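Local atomic coordinates of CBS domain protein (Shewanella oneidensis, PDB entry 3LHH), a protein that binds AMP between the paired CBS domains of a membrane protein, a family for which flavin adenine dinucleotide binding is also inferred. Residues 67-80 against 90-102. Residues are numbered along the deposited sequence; the frame is centred on the assembly and turned at random.
Sequences LRTVMQSPHSRFPV and GIISAKQLLSESI. With AMP (adenosine monophosphate), chain B.
A94 meets F78 at the ring edge, its CB lying near the ring plane 3.8 Å from CE2, while V70 sets CG2 over one face of the same ring, offset toward the rim. V70 divides its work: CG1, anti to the backbone N (chi1 167°), lies against A94 CB and L98 CD2, whereas CG2 also meets L97 CD1. One turn earlier, L67 turns its end toward helix 94-102 and places CD1 3.7 Å from L97 CD1, and in one conformer the selenium of M71 lies against L98 CD2. The helices thus pack on the face of the hairpin that carries F78, V80 and I92, where V80 CG2 presses on I92 CD1 at 3.5 Å. On the other face R77, in one of its two conformers, brings one face of its guanidinium, offset toward the rim, over S93 CA.

Backbone bonds pair F78 with I92 and V80 with G90, the 2.7 Å bond from I92 N to F78 O among them. Beyond the strands, A94 N gives a nearly straight bond (177°) to S76 O, and a water donates to that same oxygen while accepting from K95 N. S93 OG, at the N-cap, accepts a weak bond from Q96 N.

This is the hairpin and helix pair of a CBS domain, and it shapes the nucleotide pocket. H75 lies with one ring face against the adenine, AMP C5 3.4 Å above its plane, and sends ND1 to O1P; S76 N binds O2P at 2.8 Å, and AMP N6 donates to R77 O. With S76 O gripped by A94 N and a water, and F78 bonded to I92, the backbone groups that meet phosphate and base are probably fixed in position by the strand and helix start.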
loop_
_atom_site.group_PDB
_atom_site.type_symbol
_atom_site.label_atom_id
_atom_site.label_comp_id
_atom_site.label_asym_id
_atom_site.label_seq_id
_atom_site.Cartn_x
_atom_site.Cartn_y
_atom_site.Cartn_z
ATOM N N LEU A 67 -6.933 -12.956 6.136
ATOM C CA LEU A 67 -8.278 -12.991 5.596
ATOM C C LEU A 67 -9.226 -12.120 6.424
ATOM O O LEU A 67 -9.988 -11.329 5.875
ATOM C CB LEU A 67 -8.783 -14.428 5.547
ATOM C CG LEU A 67 -8.790 -15.171 4.211
ATOM C CD1 LEU A 67 -7.953 -14.493 3.152
ATOM C CD2 LEU A 67 -8.360 -16.613 4.400
ATOM N N ARG A 68 -9.172 -12.248 7.746
ATOM C CA ARG A 68 -10.070 -11.472 8.598
ATOM C C ARG A 68 -9.753 -9.981 8.540
ATOM O O ARG A 68 -10.656 -9.140 8.542
ATOM C CB ARG A 68 -10.028 -11.973 10.045
ATOM C CG ARG A 68 -10.724 -13.314 10.262
ATOM C CD ARG A 68 -10.651 -13.778 11.731
ATOM N NE ARG A 68 -10.124 -15.137 11.795
ATOM C CZ ARG A 68 -8.954 -15.481 12.328
ATOM N NH1 ARG A 68 -8.578 -16.754 12.303
ATOM N NH2 ARG A 68 -8.170 -14.567 12.895
ATOM N N THR A 69 -8.468 -9.649 8.510
ATOM C CA THR A 69 -8.056 -8.263 8.324
ATOM C C THR A 69 -8.663 -7.718 7.033
ATOM O O THR A 69 -9.178 -6.600 6.975
ATOM C CB THR A 69 -6.513 -8.130 8.228
ATOM O OG1 THR A 69 -5.902 -8.623 9.430
ATOM C CG2 THR A 69 -6.125 -6.663 8.025
ATOM N N VAL A 70 -8.622 -8.516 5.982
ATOM C CA VAL A 70 -9.139 -8.032 4.701
ATOM C C VAL A 70 -10.668 -7.867 4.737
ATOM O O VAL A 70 -11.222 -6.866 4.263
ATOM C CB VAL A 70 -8.706 -8.954 3.550
ATOM C CG1 VAL A 70 -9.487 -8.633 2.296
ATOM C CG2 VAL A 70 -7.175 -8.800 3.303
HETATM N N MSE A 71 -11.340 -8.845 5.323
HETATM C CA MSE A 71 -12.801 -8.856 5.428
HETATM C C MSE A 71 -13.342 -7.717 6.265
HETATM O O MSE A 71 -14.502 -7.344 6.149
HETATM C CB MSE A 71 -13.286 -10.168 6.038
HETATM C CG MSE A 71 -13.341 -11.306 5.052
HETATM SE SE MSE A 71 -14.194 -10.724 3.398
HETATM C CE MSE A 71 -15.916 -10.137 4.086
ATOM N N GLN A 72 -12.503 -7.170 7.133
ATOM C CA GLN A 72 -12.951 -6.108 8.037
ATOM C C GLN A 72 -12.548 -4.719 7.562
ATOM O O GLN A 72 -12.576 -3.741 8.324
ATOM C CB GLN A 72 -12.458 -6.378 9.464
ATOM C CG GLN A 72 -13.099 -7.646 10.058
ATOM C CD GLN A 72 -12.646 -7.952 11.474
ATOM O OE1 GLN A 72 -11.947 -8.933 11.704
ATOM N NE2 GLN A 72 -13.059 -7.122 12.432
ATOM N N SER A 73 -12.199 -4.638 6.287
ATOM C CA SER A 73 -11.768 -3.388 5.676
ATOM C C SER A 73 -12.390 -3.235 4.282
ATOM O O SER A 73 -12.637 -4.235 3.604
ATOM C CB SER A 73 -10.239 -3.377 5.578
ATOM O OG SER A 73 -9.807 -2.277 4.809
ATOM N N PRO A 74 -12.656 -1.984 3.855
ATOM C CA PRO A 74 -13.134 -1.713 2.488
ATOM C C PRO A 74 -11.998 -1.629 1.440
ATOM O O PRO A 74 -12.286 -1.672 0.249
ATOM C CB PRO A 74 -13.792 -0.328 2.605
ATOM C CG PRO A 74 -13.309 0.252 3.944
ATOM C CD PRO A 74 -12.362 -0.740 4.580
ATOM N N HIS A 75 -10.745 -1.493 1.864
ATOM C CA HIS A 75 -9.641 -1.224 0.913
ATOM C C HIS A 75 -9.419 -2.266 -0.177
ATOM O O HIS A 75 -9.511 -3.453 0.074
ATOM C CB HIS A 75 -8.327 -0.989 1.653
ATOM C CG HIS A 75 -8.422 0.083 2.688
ATOM N ND1 HIS A 75 -8.996 1.312 2.426
ATOM C CD2 HIS A 75 -8.028 0.114 3.984
ATOM C CE1 HIS A 75 -8.944 2.055 3.518
ATOM N NE2 HIS A 75 -8.360 1.353 4.476
ATOM N N SER A 76 -9.099 -1.809 -1.386
ATOM C CA SER A 76 -8.845 -2.719 -2.499
ATOM C C SER A 76 -7.462 -3.348 -2.465
ATOM O O SER A 76 -7.257 -4.440 -2.996
ATOM C CB SER A 76 -9.007 -1.984 -3.854
ATOM O OG SER A 76 -10.301 -1.439 -3.969
ATOM N N ARG A 77 -6.496 -2.638 -1.895
ATOM C CA ARG A 77 -5.122 -3.128 -1.873
ATOM C C ARG A 77 -4.498 -2.995 -0.483
ATOM O O ARG A 77 -4.765 -2.045 0.237
ATOM C CB ARG A 77 -4.260 -2.399 -2.920
ATOM C CG ARG A 77 -4.915 -2.267 -4.299
ATOM C CD ARG A 77 -3.913 -1.904 -5.401
ATOM N NE ARG A 77 -3.251 -3.093 -5.930
ATOM C CZ ARG A 77 -3.842 -3.986 -6.721
ATOM N NH1 ARG A 77 -5.112 -3.829 -7.084
ATOM N NH2 ARG A 77 -3.164 -5.043 -7.143
ATOM N N PHE A 78 -3.664 -3.963 -0.119
ATOM C CA PHE A 78 -3.031 -3.965 1.201
ATOM C C PHE A 78 -1.533 -4.147 1.087
ATOM O O PHE A 78 -1.082 -5.100 0.461
ATOM C CB PHE A 78 -3.600 -5.100 2.046
ATOM C CG PHE A 78 -5.062 -4.935 2.355
ATOM C CD1 PHE A 78 -5.462 -4.313 3.519
ATOM C CD2 PHE A 78 -6.033 -5.382 1.470
ATOM C CE1 PHE A 78 -6.832 -4.160 3.823
ATOM C CE2 PHE A 78 -7.395 -5.222 1.758
ATOM C CZ PHE A 78 -7.785 -4.608 2.934
ATOM N N PRO A 79 -0.762 -3.238 1.708
ATOM C CA PRO A 79 0.669 -3.457 1.900
ATOM C C PRO A 79 0.858 -4.739 2.692
ATOM O O PRO A 79 0.051 -5.046 3.574
ATOM C CB PRO A 79 1.100 -2.254 2.747
ATOM C CG PRO A 79 -0.051 -1.226 2.583
ATOM C CD PRO A 79 -1.257 -2.059 2.439
ATOM N N VAL A 80 1.911 -5.478 2.371
ATOM C CA VAL A 80 2.216 -6.742 3.022
ATOM C C VAL A 80 3.620 -6.687 3.572
ATOM O O VAL A 80 4.576 -6.373 2.854
ATOM C CB VAL A 80 2.201 -7.913 2.030
ATOM C CG1 VAL A 80 2.583 -9.200 2.745
ATOM C CG2 VAL A 80 0.844 -8.034 1.376
ATOM N N GLY A 90 5.703 -5.953 -0.071
ATOM C CA GLY A 90 4.934 -5.588 -1.252
ATOM C C GLY A 90 3.460 -5.326 -0.951
ATOM O O GLY A 90 3.101 -4.837 0.110
ATOM N N ILE A 91 2.602 -5.687 -1.890
ATOM C CA ILE A 91 1.213 -5.261 -1.859
ATOM C C ILE A 91 0.341 -6.380 -2.401
ATOM O O ILE A 91 0.779 -7.164 -3.239
ATOM C CB ILE A 91 1.022 -4.005 -2.731
ATOM C CG1 ILE A 91 1.650 -2.784 -2.069
ATOM C CG2 ILE A 91 -0.440 -3.732 -2.999
ATOM C CD1 ILE A 91 1.848 -1.643 -3.053
ATOM N N ILE A 92 -0.893 -6.455 -1.920
ATOM C CA ILE A 92 -1.798 -7.515 -2.334
ATOM C C ILE A 92 -3.119 -6.889 -2.726
ATOM O O ILE A 92 -3.584 -5.936 -2.088
ATOM C CB ILE A 92 -2.001 -8.537 -1.187
ATOM C CG1 ILE A 92 -1.546 -9.922 -1.632
ATOM C CG2 ILE A 92 -3.438 -8.596 -0.725
ATOM C CD1 ILE A 92 -0.511 -10.529 -0.713
ATOM N N SER A 93 -3.711 -7.422 -3.792
ATOM C CA SER A 93 -5.058 -7.068 -4.194
ATOM C C SER A 93 -6.058 -7.889 -3.386
ATOM O O SER A 93 -5.954 -9.115 -3.328
ATOM C CB SER A 93 -5.245 -7.362 -5.681
ATOM O OG SER A 93 -6.617 -7.426 -6.002
ATOM N N ALA A 94 -7.023 -7.221 -2.764
ATOM C CA ALA A 94 -8.001 -7.932 -1.963
ATOM C C ALA A 94 -8.828 -8.874 -2.845
ATOM O O ALA A 94 -9.109 -10.020 -2.476
ATOM C CB ALA A 94 -8.899 -6.947 -1.243
ATOM N N LYS A 95 -9.221 -8.375 -4.008
ATOM C CA LYS A 95 -10.074 -9.134 -4.906
ATOM C C LYS A 95 -9.415 -10.449 -5.251
ATOM O O LYS A 95 -10.068 -11.481 -5.320
ATOM C CB LYS A 95 -10.344 -8.335 -6.183
ATOM C CG LYS A 95 -11.089 -9.117 -7.251
ATOM C CD LYS A 95 -11.333 -8.273 -8.490
ATOM C CE LYS A 95 -11.896 -9.130 -9.617
ATOM N NZ LYS A 95 -12.281 -8.311 -10.804
ATOM N N GLN A 96 -8.105 -10.417 -5.454
ATOM C CA GLN A 96 -7.400 -11.620 -5.847
ATOM C C GLN A 96 -7.353 -12.607 -4.694
ATOM O O GLN A 96 -7.603 -13.799 -4.874
ATOM C CB GLN A 96 -5.992 -11.295 -6.325
ATOM C CG GLN A 96 -5.257 -12.514 -6.850
ATOM C CD GLN A 96 -3.820 -12.222 -7.274
ATOM O OE1 GLN A 96 -3.293 -11.127 -7.048
ATOM N NE2 GLN A 96 -3.178 -13.212 -7.890
ATOM N N LEU A 97 -7.051 -12.099 -3.506
ATOM C CA LEU A 97 -6.888 -12.941 -2.336
ATOM C C LEU A 97 -8.215 -13.643 -2.087
ATOM O O LEU A 97 -8.285 -14.862 -1.915
ATOM C CB LEU A 97 -6.551 -12.064 -1.141
ATOM C CG LEU A 97 -5.631 -12.616 -0.058
ATOM C CD1 LEU A 97 -5.979 -11.957 1.236
ATOM C CD2 LEU A 97 -5.730 -14.121 0.053
ATOM N N LEU A 98 -9.277 -12.848 -2.070
ATOM C CA LEU A 98 -10.596 -13.370 -1.794
ATOM C C LEU A 98 -11.066 -14.253 -2.930
ATOM O O LEU A 98 -11.639 -15.313 -2.694
ATOM C CB LEU A 98 -11.574 -12.228 -1.634
ATOM C CG LEU A 98 -11.190 -11.295 -0.504
ATOM C CD1 LEU A 98 -12.092 -10.088 -0.572
ATOM C CD2 LEU A 98 -11.307 -12.024 0.839
ATOM N N SER A 99 -10.832 -13.809 -4.163
ATOM C CA SER A 99 -11.183 -14.617 -5.326
ATOM C C SER A 99 -10.600 -15.997 -5.152
ATOM O O SER A 99 -11.326 -16.986 -5.189
ATOM C CB SER A 99 -10.650 -14.009 -6.629
ATOM O OG SER A 99 -11.390 -12.862 -7.001
ATOM N N GLU A 100 -9.285 -16.052 -4.958
ATOM C CA GLU A 100 -8.564 -17.315 -4.874
ATOM C C GLU A 100 -8.790 -18.054 -3.566
ATOM O O GLU A 100 -8.314 -19.172 -3.392
ATOM C CB GLU A 100 -7.075 -17.075 -5.028
ATOM C CG GLU A 100 -6.651 -16.674 -6.418
ATOM C CD GLU A 100 -5.155 -16.766 -6.584
ATOM O OE1 GLU A 100 -4.644 -16.370 -7.654
ATOM O OE2 GLU A 100 -4.490 -17.237 -5.637
ATOM N N SER A 101 -9.476 -17.419 -2.626
ATOM C CA SER A 101 -9.800 -18.085 -1.378
ATOM C C SER A 101 -11.146 -18.770 -1.547
ATOM O O SER A 101 -11.290 -19.963 -1.292
ATOM C CB SER A 101 -9.865 -17.084 -0.235
ATOM O OG SER A 101 -9.767 -17.760 0.995
ATOM N N ILE A 102 -12.131 -17.989 -1.978
ATOM C CA ILE A 102 -13.448 -18.500 -2.322
ATOM C C ILE A 102 -13.308 -19.578 -3.388
ATOM O O ILE A 102 -14.111 -20.506 -3.457
ATOM C CB ILE A 102 -14.343 -17.359 -2.844
ATOM C CG1 ILE A 102 -14.851 -16.520 -1.674
ATOM C CG2 ILE A 102 -15.503 -17.898 -3.678
ATOM C CD1 ILE A 102 -15.527 -15.248 -2.104
HETATM P P AMP B . -9.901 2.178 -1.361
HETATM O O1P AMP B . -10.430 2.030 0.050
HETATM O O2P AMP B . -9.066 1.008 -1.805
HETATM O O3P AMP B . -10.900 2.663 -2.384
HETATM O "O5'" AMP B . -8.949 3.456 -1.184
HETATM C "C5'" AMP B . -9.520 4.725 -0.851
HETATM C "C4'" AMP B . -8.576 5.516 0.057
HETATM O "O4'" AMP B . -8.355 4.842 1.306
HETATM C "C3'" AMP B . -7.179 5.674 -0.536
HETATM O "O3'" AMP B . -7.085 6.765 -1.471
HETATM C "C2'" AMP B . -6.338 5.888 0.705
HETATM O "O2'" AMP B . -6.620 7.213 1.157
HETATM C "C1'" AMP B . -6.978 4.952 1.713
HETATM N N9 AMP B . -6.399 3.576 1.697
HETATM C C8 AMP B . -6.441 2.706 0.668
HETATM N N7 AMP B . -5.853 1.526 0.976
HETATM C C5 AMP B . -5.409 1.638 2.242
HETATM C C6 AMP B . -4.709 0.746 3.191
HETATM N N6 AMP B . -4.339 -0.516 2.841
HETATM N N1 AMP B . -4.460 1.234 4.420
HETATM C C2 AMP B . -4.829 2.484 4.782
HETATM N N3 AMP B . -5.467 3.346 3.966
HETATM C C4 AMP B . -5.774 2.980 2.705
HETATM O O HOH W 1 -8.935 -5.542 -4.722
#